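Local coordinates for heat shock protein 16 (Schizosaccharomyces pombe, PDB 3W1Z) that probably acts as a small heat shock chaperone that binds unfolded proteins, assembling into a 16-subunit oligomer, at residues R81-E84 against S85-N89. Sequence-based numbering, arbitrary orientation.
Sequences RKNE and STEGN
Two backbone amides grip the carbonyl oxygen of Glu84 from opposite faces of its plane: Asn89 N at 2.9 Å from Glu84 O, and Glu87 N at 3.0 Å from the same atom. Gly88, at positive phi (85°), turns the chain so that Asn89 N faces back into the last turn, while Gly88 N bonds Ser85 O at 3.1 Å. Two residues before Glu84, Lys82 O also takes two bonds from a single residue: Thr86 N lies 2.9 Å from Lys82 O and Thr86 OG1 2.5 Å from it. The hydroxyl can bend back because OG1 stands beside its own backbone N (chi1 -41°), and it meets Lys82 O from above the carbonyl plane. Glu87 CG rests 3.2 Å from Asn83 O, and Glu87 OE1 comes within 3.1 Å of Asn83 ND2 at an angle too poor for a hydrogen bond, the two side chains crossing at a slant with their planes 40° apart. With an alanine at Glu87, CG and the carboxylate are gone, which would probably leave the Asn83 amide without its neighbour and freer to turn. The guanidinium edge of Arg81 faces the Glu84 carboxylate in a salt bridge, Arg81 NE 3.1 Å from Glu84 OE2 and above the carboxylate plane, with a weak bond to OE1. Arg81 NH1 pairs with Asp51, Ser85 OG with His42 and Asn89 OD1 with Lys137, all of a second subunit. Helix 82-86, in the connection between strands 70-77 and 98-105 of the alpha-crystallin domain, thus ends in a Schellman motif at a subunit interface.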
loop_
_atom_site.group_PDB
_atom_site.type_symbol
_atom_site.label_atom_id
_atom_site.label_comp_id
_atom_site.label_asym_id
_atom_site.label_seq_id
_atom_site.Cartn_x
_atom_site.Cartn_y
_atom_site.Cartn_z
ATOM N N ARG B 81 -30.179 24.198 21.628
ATOM C CA ARG B 81 -31.422 24.053 20.883
ATOM C C ARG B 81 -31.972 22.629 20.949
ATOM O O ARG B 81 -32.929 22.299 20.250
ATOM C CB ARG B 81 -31.223 24.487 19.429
ATOM C CG ARG B 81 -30.344 25.717 19.271
ATOM C CD ARG B 81 -30.931 26.686 18.262
ATOM N NE ARG B 81 -31.906 27.586 18.868
ATOM C CZ ARG B 81 -31.701 28.884 19.066
ATOM N NH1 ARG B 81 -30.555 29.439 18.695
ATOM N NH2 ARG B 81 -32.643 29.629 19.626
ATOM N N LYS B 82 -31.337 21.787 21.761
ATOM C CA LYS B 82 -31.714 20.377 21.890
ATOM C C LYS B 82 -33.215 20.162 22.112
ATOM O O LYS B 82 -33.837 19.348 21.428
ATOM C CB LYS B 82 -30.912 19.720 23.018
ATOM C CG LYS B 82 -31.440 18.363 23.471
ATOM C CD LYS B 82 -31.374 17.322 22.364
ATOM C CE LYS B 82 -31.915 15.982 22.843
ATOM N NZ LYS B 82 -31.996 14.977 21.746
ATOM N N ASN B 83 -33.794 20.886 23.064
ATOM C CA ASN B 83 -35.223 20.756 23.340
ATOM C C ASN B 83 -36.075 21.265 22.182
ATOM O O ASN B 83 -37.163 20.739 21.925
ATOM C CB ASN B 83 -35.608 21.475 24.631
ATOM C CG ASN B 83 -37.093 21.380 24.924
ATOM O OD1 ASN B 83 -37.576 20.357 25.414
ATOM N ND2 ASN B 83 -37.827 22.448 24.627
ATOM N N GLU B 84 -35.580 22.289 21.492
ATOM C CA GLU B 84 -36.258 22.806 20.308
ATOM C C GLU B 84 -36.341 21.710 19.248
ATOM O O GLU B 84 -37.397 21.476 18.662
ATOM C CB GLU B 84 -35.527 24.029 19.752
ATOM C CG GLU B 84 -35.180 25.078 20.816
ATOM C CD GLU B 84 -34.641 26.363 20.212
ATOM O OE1 GLU B 84 -33.981 27.133 20.940
ATOM O OE2 GLU B 84 -34.890 26.608 19.011
ATOM N N SER B 85 -35.223 21.025 19.024
ATOM C CA SER B 85 -35.182 19.907 18.089
ATOM C C SER B 85 -36.098 18.786 18.562
ATOM O O SER B 85 -36.706 18.087 17.754
ATOM C CB SER B 85 -33.751 19.384 17.940
ATOM O OG SER B 85 -32.875 20.405 17.493
ATOM N N THR B 86 -36.193 18.623 19.879
ATOM C CA THR B 86 -37.055 17.601 20.462
ATOM C C THR B 86 -38.526 17.978 20.280
ATOM O O THR B 86 -39.410 17.122 20.332
ATOM C CB THR B 86 -36.748 17.403 21.959
ATOM O OG1 THR B 86 -35.330 17.439 22.168
ATOM C CG2 THR B 86 -37.293 16.072 22.452
ATOM N N GLU B 87 -38.781 19.264 20.062
ATOM C CA GLU B 87 -40.138 19.754 19.841
ATOM C C GLU B 87 -40.494 19.794 18.357
ATOM O O GLU B 87 -41.587 20.220 17.985
ATOM C CB GLU B 87 -40.318 21.144 20.455
ATOM C CG GLU B 87 -40.382 21.153 21.974
ATOM C CD GLU B 87 -40.645 22.537 22.533
ATOM O OE1 GLU B 87 -39.780 23.421 22.367
ATOM O OE2 GLU B 87 -41.721 22.741 23.132
ATOM N N GLY B 88 -39.563 19.352 17.517
ATOM C CA GLY B 88 -39.779 19.310 16.082
ATOM C C GLY B 88 -39.468 20.625 15.392
ATOM O O GLY B 88 -40.012 20.917 14.327
ATOM N N ASN B 89 -38.595 21.422 16.000
ATOM C CA ASN B 89 -38.266 22.741 15.468
ATOM C C ASN B 89 -37.094 22.768 14.493
ATOM O O ASN B 89 -36.859 23.782 13.838
ATOM C CB ASN B 89 -37.996 23.730 16.607
ATOM C CG ASN B 89 -39.212 23.962 17.477
ATOM O OD1 ASN B 89 -40.184 23.210 17.420
ATOM N ND2 ASN B 89 -39.162 25.006 18.296
#